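Local coordinates for fiber protein (Snake adenovirus 1, PDB 4UMI), which probably forms, as a homotrimer, the vertex spikes of the viral capsid and attaches the virion to its host receptor, this chain carrying the fibre head, at residues 123-128 against 132-137; 115-120 against 146-151; 161-166 against 202-207. One frame throughout, in Å; residues are numbered along the deposited sequence.

Contact 1 of 3, residues 123-128 against 132-137; sequences AREEEL and TKRTLF
Glu125 and Arg134, a non-hydrogen-bonded pair of two antiparallel strands, form a salt bridge, with Glu125 OE1 2.6 Å from Arg134 NE and the N-H...O angle at 157°. Arg134 NH2 adds a weak second bond to the same oxygen. OE1 sits at the edge of the guanidinium, near its plane, but is met on its anti side and somewhat out of the carboxylate plane, the two flat groups being turned 46° apart. A water bridges the pair further, donating to Glu125 OE2 at 2.7 Å and accepting from Arg134 NH2; Ser104 also binds OE2. The backbones are joined by four nearly straight bonds in two hydrogen-bonded pairs, Arg124 with Thr135 and Glu126 with Lys133; Lys133 N to Glu126 O, for example, is 2.8 Å. Against the extended Glu125 chain lies the methyl of Thr132, its CG2 3.6 Å from Glu125 CD. On the face that carries Arg124 and Thr135, a bend at chi3 (-78°) brings one face of the Arg124 guanidinium against the Phe137 ring, Phe137 CE1 lying over the centre of that face and Arg124 NH1 3.8 Å from Phe137 CZ. Glu126 OE1 stays 4.3 Å from Lys133 NZ, beyond a salt bridge; these ends turn instead to the second subunit, Glu126 to its Arg124 and Lys133 to its Gln122, while Arg124 pairs with Glu126 of the third. The Glu125-Arg134 bridge is thus satisfied within the chain, whereas the strongest polar partners of Arg124, Glu126 and Lys133 lie on neighbouring subunits of the trimer.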
ATOM      1  N   ALA A 123       4.201   6.987 -10.558  1.00 13.03           N
ATOM      2  CA  ALA A 123       3.846   8.205  -9.857  1.00 13.39           C
ATOM      3  C   ALA A 123       2.371   8.505 -10.108  1.00 13.11           C
ATOM      4  O   ALA A 123       1.950   8.626 -11.258  1.00 14.93           O
ATOM      5  CB  ALA A 123       4.743   9.352 -10.315  1.00 14.79           C
ATOM      6  N   ARG A 124       1.600   8.620  -9.037  1.00 13.63           N
ATOM      7  CA  ARG A 124       0.169   8.819  -9.115  1.00 14.92           C
ATOM      8  C   ARG A 124      -0.233  10.020  -8.295  1.00 15.02           C
ATOM      9  O   ARG A 124       0.285  10.219  -7.210  1.00 16.66           O
ATOM     10  CB  ARG A 124      -0.583   7.544  -8.733  1.00 16.71           C
ATOM     11  CG  ARG A 124      -2.071   7.576  -8.903  1.00 20.55           C
ATOM     12  CD  ARG A 124      -2.641   6.328  -8.224  1.00 27.61           C
ATOM     13  NE  ARG A 124      -2.493   5.121  -9.003  1.00 36.91           N
ATOM     14  CZ  ARG A 124      -2.788   3.893  -8.566  1.00 41.63           C
ATOM     15  NH1 ARG A 124      -3.243   3.714  -7.317  1.00 38.49           N
ATOM     16  NH2 ARG A 124      -2.621   2.826  -9.370  1.00 38.80           N
ATOM     17  N   GLU A 125      -1.151  10.837  -8.821  1.00 15.60           N
ATOM     18  CA  GLU A 125      -1.762  11.912  -8.057  1.00 15.77           C
ATOM     19  C   GLU A 125      -3.265  11.708  -8.076  1.00 16.00           C
ATOM     20  O   GLU A 125      -3.895  11.549  -9.130  1.00 17.59           O
ATOM     21  CB  GLU A 125      -1.378  13.291  -8.589  1.00 17.89           C
ATOM     22  CG  GLU A 125      -1.990  14.382  -7.744  1.00 18.70           C
ATOM     23  CD  GLU A 125      -1.654  15.768  -8.214  1.00 23.31           C
ATOM     24  OE1 GLU A 125      -0.523  16.220  -8.019  1.00 27.90           O
ATOM     25  OE2 GLU A 125      -2.538  16.433  -8.764  1.00 31.48           O
ATOM     26  N   GLU A 126      -3.852  11.741  -6.874  1.00 15.85           N
ATOM     27  CA  GLU A 126      -5.315  11.716  -6.701  1.00 16.85           C
ATOM     28  C   GLU A 126      -5.708  13.051  -6.082  1.00 16.46           C
ATOM     29  O   GLU A 126      -5.010  13.557  -5.198  1.00 17.99           O
ATOM     30  CB  GLU A 126      -5.784  10.584  -5.754  1.00 19.13           C
ATOM     31  CG  GLU A 126      -7.302  10.513  -5.696  1.00 28.05           C
ATOM     32  CD  GLU A 126      -7.922   9.633  -4.622  1.00 27.99           C
ATOM     33  OE1 GLU A 126      -7.243   8.857  -3.951  1.00 31.15           O
ATOM     34  OE2 GLU A 126      -9.154   9.729  -4.427  1.00 25.82           O
ATOM     35  N   GLU A 127      -6.814  13.623  -6.519  1.00 16.02           N
ATOM     36  CA  GLU A 127      -7.385  14.771  -5.872  1.00 16.50           C
ATOM     37  C   GLU A 127      -8.711  14.343  -5.308  1.00 17.44           C
ATOM     38  O   GLU A 127      -9.499  13.696  -5.996  1.00 17.86           O
ATOM     39  CB  GLU A 127      -7.549  15.891  -6.858  1.00 16.30           C
ATOM     40  CG  GLU A 127      -6.231  16.437  -7.391  1.00 19.28           C
ATOM     41  CD  GLU A 127      -6.396  17.351  -8.568  1.00 22.22           C
ATOM     42  OE1 GLU A 127      -7.517  17.727  -8.902  1.00 25.47           O
ATOM     43  OE2 GLU A 127      -5.378  17.685  -9.181  1.00 24.73           O
ATOM     44  N   LEU A 128      -9.014  14.707  -4.070  1.00 16.12           N
ATOM     45  CA  LEU A 128     -10.322  14.345  -3.477  1.00 16.54           C
ATOM     46  C   LEU A 128     -10.719  15.504  -2.596  1.00 16.88           C
ATOM     47  O   LEU A 128     -10.038  15.819  -1.589  1.00 16.43           O
ATOM     48  CB  LEU A 128     -10.312  13.020  -2.712  1.00 21.25           C
ATOM     49  CG  LEU A 128      -9.436  12.770  -1.522  1.00 25.26           C
ATOM     50  CD1 LEU A 128      -9.980  11.555  -0.752  1.00 26.25           C
ATOM     51  CD2 LEU A 128      -8.032  12.493  -2.016  1.00 35.00           C
ATOM     52  N   THR A 132      -4.985  16.615  -1.905  1.00 16.05           N
ATOM     53  CA  THR A 132      -4.222  15.975  -2.951  1.00 16.10           C
ATOM     54  C   THR A 132      -3.358  14.911  -2.324  1.00 15.31           C
ATOM     55  O   THR A 132      -2.722  15.123  -1.281  1.00 16.02           O
ATOM     56  CB  THR A 132      -3.338  17.013  -3.655  1.00 18.46           C
ATOM     57  OG1 THR A 132      -4.170  18.055  -4.178  1.00 21.53           O
ATOM     58  CG2 THR A 132      -2.558  16.429  -4.781  1.00 20.29           C
ATOM     59  N   LYS A 133      -3.328  13.731  -2.939  1.00 14.37           N
ATOM     60  CA  LYS A 133      -2.477  12.628  -2.513  1.00 13.57           C
ATOM     61  C   LYS A 133      -1.527  12.316  -3.652  1.00 13.26           C
ATOM     62  O   LYS A 133      -1.957  12.088  -4.775  1.00 16.32           O
ATOM     63  CB  LYS A 133      -3.278  11.364  -2.180  1.00 14.64           C
ATOM     64  CG  LYS A 133      -2.380  10.269  -1.605  1.00 13.91           C
ATOM     65  CD  LYS A 133      -3.026   8.984  -1.049  1.00 18.18           C
ATOM     66  CE  LYS A 133      -3.857   8.256  -2.031  1.00 17.34           C
ATOM     67  NZ  LYS A 133      -4.293   6.975  -1.376  1.00 17.08           N
ATOM     68  N   ARG A 134      -0.238  12.298  -3.389  1.00 12.63           N
ATOM     69  CA  ARG A 134       0.776  11.908  -4.365  1.00 12.82           C
ATOM     70  C   ARG A 134       1.452  10.648  -3.868  1.00 12.62           C
ATOM     71  O   ARG A 134       1.983  10.646  -2.753  1.00 13.15           O
ATOM     72  CB  ARG A 134       1.798  13.003  -4.622  1.00 15.11           C
ATOM     73  CG  ARG A 134       1.185  14.127  -5.441  1.00 18.06           C
ATOM     74  CD  ARG A 134       2.038  15.352  -5.501  1.00 28.92           C
ATOM     75  NE  ARG A 134       1.332  16.447  -6.197  1.00 33.22           N
ATOM     76  CZ  ARG A 134       1.362  17.733  -5.838  1.00 38.51           C
ATOM     77  NH1 ARG A 134       2.054  18.145  -4.773  1.00 50.85           N
ATOM     78  NH2 ARG A 134       0.684  18.627  -6.542  1.00 36.81           N
ATOM     79  N   THR A 135       1.403   9.598  -4.664  1.00 12.26           N
ATOM     80  CA  THR A 135       1.973   8.297  -4.308  1.00 11.78           C
ATOM     81  C   THR A 135       3.058   7.876  -5.283  1.00 11.64           C
ATOM     82  O   THR A 135       2.868   7.919  -6.500  1.00 12.72           O
ATOM     83  CB  THR A 135       0.894   7.204  -4.285  1.00 11.99           C
ATOM     84  OG1 THR A 135      -0.192   7.586  -3.431  1.00 13.47           O
ATOM     85  CG2 THR A 135       1.438   5.877  -3.808  1.00 13.18           C
ATOM     86  N   LEU A 136       4.193   7.472  -4.721  1.00 12.39           N
ATOM     87  CA  LEU A 136       5.269   6.836  -5.460  1.00 11.75           C
ATOM     88  C   LEU A 136       5.228   5.318  -5.196  1.00 11.64           C
ATOM     89  O   LEU A 136       5.316   4.924  -4.034  1.00 13.04           O
ATOM     90  CB  LEU A 136       6.612   7.394  -5.025  1.00 12.28           C
ATOM     91  CG  LEU A 136       7.815   6.844  -5.771  1.00 13.98           C
ATOM     92  CD1 LEU A 136       7.843   7.301  -7.227  1.00 16.04           C
ATOM     93  CD2 LEU A 136       9.116   7.240  -5.067  1.00 14.79           C
ATOM     94  N   PHE A 137       5.136   4.517  -6.237  1.00 11.74           N
ATOM     95  CA  PHE A 137       5.224   3.085  -6.152  1.00 11.68           C
ATOM     96  C   PHE A 137       6.569   2.687  -6.749  1.00 12.33           C
ATOM     97  O   PHE A 137       7.002   3.241  -7.751  1.00 13.15           O
ATOM     98  CB  PHE A 137       4.105   2.413  -6.956  1.00 12.85           C
ATOM     99  CG  PHE A 137       2.719   2.717  -6.506  1.00 12.24           C
ATOM    100  CD1 PHE A 137       1.980   3.777  -7.028  1.00 14.10           C
ATOM    101  CD2 PHE A 137       2.095   1.868  -5.611  1.00 14.24           C
ATOM    102  CE1 PHE A 137       0.662   3.941  -6.613  1.00 15.28           C
ATOM    103  CE2 PHE A 137       0.802   2.064  -5.200  1.00 15.47           C
ATOM    104  CZ  PHE A 137       0.084   3.110  -5.686  1.00 16.32           C
TER
HETATM  105  O   HOH W   1      -1.995  19.005  -8.367  1.00 42.34           O

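Contact 2 of 3, residues 115-120 against 146-151; sequences KGVSFA and GPFKAP
Phe119 and Phe148 meet between the two antiparallel sheets of the head domain, a beta-sandwich arrangement in which strand 118-128 belongs to one sheet and strand 148-151 to the other. No hydrogen bond links residues 115-120 to 146-151, and even the nearest CA atoms, those of Val117 and Phe148, are 8.0 Å apart, so side chains rather than backbone pairing carry the contact. The aromatic component is an oblique pair: the ring centroids are 4.6 Å apart and the planes 46° to each other. Phe119 CD1 lies over the centre of the Phe148 ring, 3.5 Å above its plane, so that this one carbon approaches all six ring atoms at similar range. Phe148 reaches it with CG anti to its backbone N (chi1 178°), and the two side chains run past each other in opposite senses. The aliphatic component comes from Val117, whose CG1 branch rests 3.9 Å from Phe148 CD1; its chi1 of 174° turns that methyl to lie alongside its own carbonyl carbon. Both phenylalanines are buried. Leu188 of strand 185-190 touches each of them, Leu111 of strand 101-112 packs on Phe148, and the Phe121 ring meets that of Phe119 with nearly parallel planes, extending the apolar cluster within the chain. The remaining approach is polar against apolar: the backbone carbonyl of Val117 faces the rim of the Phe148 ring near its plane, with Val117 O 3.4 Å from Phe148 CE1.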
ATOM      1  N   LYS A 115      25.145  -0.857 -13.266  1.00 32.35           N
ATOM      2  CA  LYS A 115      25.375  -2.281 -13.005  1.00 33.15           C
ATOM      3  C   LYS A 115      24.272  -3.226 -13.486  1.00 35.41           C
ATOM      4  O   LYS A 115      24.351  -4.433 -13.242  1.00 39.83           O
ATOM      5  CB  LYS A 115      25.595  -2.492 -11.512  1.00 38.39           C
ATOM      6  CG  LYS A 115      26.686  -1.598 -10.947  1.00 52.76           C
ATOM      7  CD  LYS A 115      27.054  -1.988  -9.530  1.00 69.75           C
ATOM      8  CE  LYS A 115      27.728  -0.835  -8.801  1.00 86.52           C
ATOM      9  NZ  LYS A 115      28.029  -1.182  -7.385  1.00108.66           N
ATOM     10  N   GLY A 116      23.239  -2.692 -14.140  1.00 30.56           N
ATOM     11  CA  GLY A 116      22.176  -3.525 -14.689  1.00 32.97           C
ATOM     12  C   GLY A 116      21.000  -3.788 -13.764  1.00 27.48           C
ATOM     13  O   GLY A 116      20.078  -4.524 -14.134  1.00 32.68           O
ATOM     14  N   VAL A 117      21.015  -3.215 -12.567  1.00 22.28           N
ATOM     15  CA  VAL A 117      19.827  -3.285 -11.699  1.00 19.95           C
ATOM     16  C   VAL A 117      18.768  -2.398 -12.312  1.00 18.15           C
ATOM     17  O   VAL A 117      19.078  -1.310 -12.743  1.00 18.92           O
ATOM     18  CB  VAL A 117      20.133  -2.800 -10.265  1.00 21.97           C
ATOM     19  CG1 VAL A 117      18.879  -2.721  -9.408  1.00 21.24           C
ATOM     20  CG2 VAL A 117      21.175  -3.680  -9.588  1.00 25.77           C
ATOM     21  N   SER A 118      17.524  -2.848 -12.291  1.00 17.80           N
ATOM     22  CA  SER A 118      16.434  -2.086 -12.852  1.00 18.19           C
ATOM     23  C   SER A 118      15.289  -1.956 -11.873  1.00 17.90           C
ATOM     24  O   SER A 118      14.975  -2.915 -11.152  1.00 18.50           O
ATOM     25  CB  SER A 118      16.008  -2.605 -14.196  0.50 21.77           C
ATOM     26  OG  SER A 118      15.424  -3.848 -14.054  0.50 22.62           O
ATOM     27  N   PHE A 119      14.706  -0.765 -11.859  1.00 15.67           N
ATOM     28  CA  PHE A 119      13.522  -0.441 -11.083  1.00 14.71           C
ATOM     29  C   PHE A 119      12.409   0.042 -11.987  1.00 15.09           C
ATOM     30  O   PHE A 119      12.679   0.701 -12.981  1.00 16.86           O
ATOM     31  CB  PHE A 119      13.775   0.688 -10.062  1.00 15.87           C
ATOM     32  CG  PHE A 119      14.258   0.210  -8.747  1.00 15.03           C
ATOM     33  CD1 PHE A 119      15.564  -0.164  -8.534  1.00 15.90           C
ATOM     34  CD2 PHE A 119      13.393   0.204  -7.684  1.00 14.38           C
ATOM     35  CE1 PHE A 119      15.967  -0.576  -7.301  1.00 16.46           C
ATOM     36  CE2 PHE A 119      13.786  -0.208  -6.440  1.00 16.12           C
ATOM     37  CZ  PHE A 119      15.087  -0.582  -6.246  1.00 16.44           C
ATOM     38  N   ALA A 120      11.162  -0.236 -11.618  1.00 14.33           N
ATOM     39  CA  ALA A 120      10.022   0.457 -12.175  1.00 13.62           C
ATOM     40  C   ALA A 120       9.441   1.311 -11.092  1.00 12.97           C
ATOM     41  O   ALA A 120       9.258   0.878  -9.937  1.00 14.29           O
ATOM     42  CB  ALA A 120       9.005  -0.520 -12.690  1.00 16.06           C
ATOM     43  N   GLY A 146      23.649  -1.700  -2.622  1.00 18.34           N
ATOM     44  CA  GLY A 146      24.069  -0.335  -2.304  1.00 18.30           C
ATOM     45  C   GLY A 146      23.022   0.593  -2.893  1.00 16.76           C
ATOM     46  O   GLY A 146      22.031   0.153  -3.463  1.00 17.73           O
ATOM     47  N   PRO A 147      23.211   1.905  -2.756  1.00 18.00           N
ATOM     48  CA  PRO A 147      22.218   2.853  -3.272  1.00 17.14           C
ATOM     49  C   PRO A 147      22.008   2.686  -4.771  1.00 17.88           C
ATOM     50  O   PRO A 147      22.922   2.384  -5.518  1.00 19.04           O
ATOM     51  CB  PRO A 147      22.825   4.216  -2.904  1.00 19.95           C
ATOM     52  CG  PRO A 147      23.730   3.916  -1.749  1.00 23.70           C
ATOM     53  CD  PRO A 147      24.302   2.585  -2.060  1.00 19.25           C
ATOM     54  N   PHE A 148      20.768   2.879  -5.199  1.00 16.40           N
ATOM     55  CA  PHE A 148      20.410   2.830  -6.602  1.00 16.58           C
ATOM     56  C   PHE A 148      20.353   4.254  -7.155  1.00 16.84           C
ATOM     57  O   PHE A 148      19.635   5.080  -6.627  1.00 17.32           O
ATOM     58  CB  PHE A 148      19.043   2.163  -6.755  1.00 16.64           C
ATOM     59  CG  PHE A 148      18.559   2.115  -8.166  1.00 15.72           C
ATOM     60  CD1 PHE A 148      19.037   1.154  -9.039  1.00 15.34           C
ATOM     61  CD2 PHE A 148      17.653   3.043  -8.626  1.00 15.20           C
ATOM     62  CE1 PHE A 148      18.592   1.107 -10.342  1.00 16.70           C
ATOM     63  CE2 PHE A 148      17.234   3.008  -9.949  1.00 16.68           C
ATOM     64  CZ  PHE A 148      17.686   2.029 -10.792  1.00 16.89           C
ATOM     65  N   LYS A 149      21.142   4.529  -8.199  1.00 18.53           N
ATOM     66  CA  LYS A 149      21.194   5.827  -8.815  1.00 19.09           C
ATOM     67  C   LYS A 149      20.993   5.690 -10.307  1.00 19.88           C
ATOM     68  O   LYS A 149      21.643   4.875 -10.961  1.00 21.77           O
ATOM     69  CB  LYS A 149      22.554   6.445  -8.556  1.00 21.87           C
ATOM     70  CG  LYS A 149      22.733   6.916  -7.146  1.00 27.81           C
ATOM     71  CD  LYS A 149      24.096   7.562  -6.912  1.00 37.81           C
ATOM     72  CE  LYS A 149      24.016   9.072  -6.693  1.00 45.59           C
ATOM     73  NZ  LYS A 149      23.543   9.466  -5.325  1.00 45.73           N
ATOM     74  N   ALA A 150      20.098   6.500 -10.845  1.00 19.45           N
ATOM     75  CA  ALA A 150      19.834   6.456 -12.280  1.00 20.39           C
ATOM     76  C   ALA A 150      19.114   7.720 -12.739  1.00 20.92           C
ATOM     77  O   ALA A 150      18.430   8.377 -11.962  1.00 21.30           O
ATOM     78  CB  ALA A 150      19.006   5.253 -12.612  1.00 23.09           C
ATOM     79  N   PRO A 151      19.336   8.102 -14.003  1.00 22.91           N
ATOM     80  CA  PRO A 151      18.649   9.245 -14.559  1.00 22.62           C
ATOM     81  C   PRO A 151      17.156   9.043 -14.624  1.00 22.84           C
ATOM     82  O   PRO A 151      16.698   7.954 -14.978  1.00 23.42           O
ATOM     83  CB  PRO A 151      19.209   9.335 -15.985  1.00 27.27           C
ATOM     84  CG  PRO A 151      20.393   8.454 -16.033  1.00 33.92           C
ATOM     85  CD  PRO A 151      20.208   7.427 -14.979  1.00 24.39           C
TER

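Contact 3 of 3, residues 161-166 against 202-207; sequences TAHPKG and SFYLTE
Tyr204 presents the edge of its ring to one face of the His163 imidazole, an edge-to-face pair with centroids 4.7 Å apart and planes at 61°. The closest atoms are Tyr204 CD1 and His163 CD2, at 3.4 Å. A chi1 of 69° places Tyr204 CG between its backbone N and carbonyl carbon, turning the phenol towards the 161-166 loop. Pro164 covers a face of that ring: its CD sits 3.5 Å from the Tyr204 centroid and only 10° off the normal, a well-centred CH-pi contact. His163, with CG anti to its N, is fixed at both nitrogens in its own plane. Lys165 N donates to His163 ND1 across 3.1 Å, while His163 NE2 is 2.9 Å from a water that donates to Ser202 OG and Phe203 O. The phenol oxygen is bound by Arg134 NH1 of strand 131-140, near the carbonyl of Ala162. The loop makes a type I turn from His163 to Gly166, closed by Gly166 N to His163 O. The contact thereby fastens the link between helix 154-161 and strand 168-172 against strand 198-206, with Trp168 meeting the His163 ring edge-to-face and Tyr139 of the second subunit packing on Tyr204.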
ATOM      1  N   THR A 161      10.336  16.012  -6.731  1.00 20.53           N
ATOM      2  CA  THR A 161      10.870  17.190  -6.066  1.00 22.21           C
ATOM      3  C   THR A 161       9.762  17.924  -5.323  1.00 22.51           C
ATOM      4  O   THR A 161      10.027  18.691  -4.399  1.00 28.39           O
ATOM      5  CB  THR A 161      11.524  18.134  -7.077  1.00 26.08           C
ATOM      6  OG1 THR A 161      10.538  18.642  -7.964  1.00 36.33           O
ATOM      7  CG2 THR A 161      12.620  17.483  -7.808  1.00 30.30           C
ATOM      8  N   ALA A 162       8.513  17.684  -5.703  1.00 22.83           N
ATOM      9  CA  ALA A 162       7.381  18.365  -5.063  1.00 27.23           C
ATOM     10  C   ALA A 162       7.128  17.983  -3.587  1.00 26.42           C
ATOM     11  O   ALA A 162       6.438  18.691  -2.850  1.00 27.90           O
ATOM     12  CB  ALA A 162       6.115  18.180  -5.890  1.00 29.03           C
ATOM     13  N   HIS A 163       7.707  16.886  -3.125  1.00 24.21           N
ATOM     14  CA  HIS A 163       7.409  16.398  -1.796  1.00 21.95           C
ATOM     15  C   HIS A 163       7.839  17.436  -0.796  1.00 18.24           C
ATOM     16  O   HIS A 163       8.891  18.007  -0.942  1.00 20.40           O
ATOM     17  CB  HIS A 163       8.187  15.108  -1.581  1.00 19.25           C
ATOM     18  CG  HIS A 163       7.763  14.314  -0.393  1.00 20.03           C
ATOM     19  ND1 HIS A 163       8.001  14.703   0.908  1.00 22.35           N
ATOM     20  CD2 HIS A 163       7.122  13.124  -0.317  1.00 20.50           C
ATOM     21  CE1 HIS A 163       7.511  13.800   1.732  1.00 25.71           C
ATOM     22  NE2 HIS A 163       6.987  12.821   1.012  1.00 22.44           N
ATOM     23  N   PRO A 164       7.041  17.637   0.257  1.00 20.92           N
ATOM     24  CA  PRO A 164       7.341  18.723   1.192  1.00 25.72           C
ATOM     25  C   PRO A 164       8.688  18.565   1.876  1.00 27.18           C
ATOM     26  O   PRO A 164       9.218  19.540   2.402  1.00 30.22           O
ATOM     27  CB  PRO A 164       6.172  18.692   2.189  1.00 28.30           C
ATOM     28  CG  PRO A 164       5.374  17.486   1.875  1.00 31.29           C
ATOM     29  CD  PRO A 164       5.722  17.041   0.500  1.00 24.17           C
ATOM     30  N   LYS A 165       9.265  17.373   1.894  1.00 24.26           N
ATOM     31  CA  LYS A 165      10.572  17.160   2.527  1.00 27.09           C
ATOM     32  C   LYS A 165      11.696  16.995   1.505  1.00 27.35           C
ATOM     33  O   LYS A 165      12.849  16.885   1.874  1.00 29.97           O
ATOM     34  CB  LYS A 165      10.468  15.949   3.468  1.00 33.46           C
ATOM     35  CG  LYS A 165       9.473  16.242   4.574  1.00 38.27           C
ATOM     36  CD  LYS A 165       8.949  15.013   5.270  1.00 40.10           C
ATOM     37  CE  LYS A 165       8.569  15.325   6.707  1.00 41.18           C
ATOM     38  NZ  LYS A 165       9.743  15.317   7.624  1.00 47.94           N
ATOM     39  N   GLY A 166      11.354  17.013   0.220  1.00 23.86           N
ATOM     40  CA  GLY A 166      12.286  16.767  -0.852  1.00 25.08           C
ATOM     41  C   GLY A 166      12.831  15.352  -0.903  1.00 22.52           C
ATOM     42  O   GLY A 166      13.814  15.098  -1.573  1.00 26.95           O
ATOM     43  N   SER A 202       5.096   5.048  -1.159  1.00 11.72           N
ATOM     44  CA  SER A 202       5.236   6.162  -0.244  1.00 12.28           C
ATOM     45  C   SER A 202       4.323   7.260  -0.738  1.00 12.04           C
ATOM     46  O   SER A 202       4.390   7.567  -1.922  1.00 13.16           O
ATOM     47  CB  SER A 202       6.695   6.642  -0.283  1.00 14.25           C
ATOM     48  OG  SER A 202       6.949   7.790   0.522  1.00 14.97           O
ATOM     49  N   PHE A 203       3.528   7.854   0.133  1.00 11.18           N
ATOM     50  CA  PHE A 203       2.635   8.931  -0.293  1.00 11.62           C
ATOM     51  C   PHE A 203       2.699  10.102   0.664  1.00 11.49           C
ATOM     52  O   PHE A 203       3.106   9.981   1.812  1.00 12.49           O
ATOM     53  CB  PHE A 203       1.185   8.458  -0.536  1.00 12.20           C
ATOM     54  CG  PHE A 203       0.470   7.932   0.681  1.00 12.12           C
ATOM     55  CD1 PHE A 203      -0.194   8.778   1.538  1.00 13.11           C
ATOM     56  CD2 PHE A 203       0.468   6.569   0.968  1.00 11.89           C
ATOM     57  CE1 PHE A 203      -0.849   8.293   2.657  1.00 13.03           C
ATOM     58  CE2 PHE A 203      -0.202   6.096   2.055  1.00 13.42           C
ATOM     59  CZ  PHE A 203      -0.849   6.947   2.898  1.00 12.71           C
ATOM     60  N   TYR A 204       2.246  11.249   0.179  1.00 12.74           N
ATOM     61  CA  TYR A 204       1.920  12.358   1.056  1.00 13.32           C
ATOM     62  C   TYR A 204       0.549  12.870   0.653  1.00 13.87           C
ATOM     63  O   TYR A 204       0.112  12.745  -0.482  1.00 14.51           O
ATOM     64  CB  TYR A 204       2.927  13.469   1.186  1.00 16.06           C
ATOM     65  CG  TYR A 204       3.094  14.296  -0.038  1.00 16.69           C
ATOM     66  CD1 TYR A 204       3.937  13.919  -1.086  1.00 17.82           C
ATOM     67  CD2 TYR A 204       2.514  15.534  -0.136  1.00 19.08           C
ATOM     68  CE1 TYR A 204       4.148  14.724  -2.206  1.00 20.55           C
ATOM     69  CE2 TYR A 204       2.741  16.346  -1.221  1.00 23.39           C
ATOM     70  CZ  TYR A 204       3.544  15.946  -2.266  1.00 22.88           C
ATOM     71  OH  TYR A 204       3.786  16.771  -3.368  1.00 27.23           O
ATOM     72  N   LEU A 205      -0.148  13.386   1.632  1.00 15.16           N
ATOM     73  CA  LEU A 205      -1.549  13.747   1.486  1.00 17.52           C
ATOM     74  C   LEU A 205      -1.662  15.057   2.165  1.00 21.72           C
ATOM     75  O   LEU A 205      -1.279  15.138   3.347  1.00 22.00           O
ATOM     76  CB  LEU A 205      -2.434  12.627   2.159  1.00 22.44           C
ATOM     77  CG  LEU A 205      -3.924  12.743   2.375  1.00 19.32           C
ATOM     78  CD1 LEU A 205      -4.589  12.802   1.041  1.00 18.06           C
ATOM     79  CD2 LEU A 205      -4.457  11.617   3.221  1.00 19.84           C
ATOM     80  N   THR A 206      -2.119  16.083   1.443  1.00 21.49           N
ATOM     81  CA  THR A 206      -2.146  17.429   1.936  1.00 23.09           C
ATOM     82  C   THR A 206      -3.371  18.203   1.429  1.00 24.35           C
ATOM     83  O   THR A 206      -3.946  17.893   0.378  1.00 21.32           O
ATOM     84  CB  THR A 206      -0.893  18.180   1.498  1.00 28.98           C
ATOM     85  OG1 THR A 206      -0.866  19.470   2.093  1.00 29.83           O
ATOM     86  CG2 THR A 206      -0.830  18.338   0.011  1.00 29.53           C
ATOM     87  N   GLU A 207      -3.764  19.222   2.194  1.00 24.58           N
ATOM     88  CA  GLU A 207      -4.845  20.152   1.874  1.00 28.11           C
ATOM     89  C   GLU A 207      -4.317  21.424   1.239  1.00 35.16           C
ATOM     90  O   GLU A 207      -5.098  22.297   0.859  1.00 41.83           O
ATOM     91  CB  GLU A 207      -5.554  20.573   3.158  1.00 36.92           C
ATOM     92  CG  GLU A 207      -6.831  19.852   3.408  1.00 40.10           C
ATOM     93  CD  GLU A 207      -7.617  20.460   4.537  1.00 37.73           C
ATOM     94  OE1 GLU A 207      -7.079  20.585   5.663  1.00 37.92           O
ATOM     95  OE2 GLU A 207      -8.788  20.787   4.293  1.00 41.18           O
TER
HETATM   96  O   HOH W   2       5.856  10.181   1.655  1.00 21.68           O

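Overall arrangement
From the N terminus, strand 101-112 leads to residues 115-120, the first half of contact 2. Strand 118-128 then supplies 123-128, and the chain turns back at once into 132-137, so contact 1 closes a short hairpin loop nested inside the longer loop that contact 2 closes at 146-151. Contact 3 opens only afterwards, following helix 154-161, and closes at 202-207 near the C terminus, in series with both. Contacts 1 and 3 are neighbours, their centres about 9 Å apart, joined through adjoining strands 131-140 and 198-206. Contact 2 is on the opposite side of the chain's centre, about 23 Å between centres from either, and ties the sheet of strands 101-112, 118-128, 131-140 and 198-206 to the one containing 148-151.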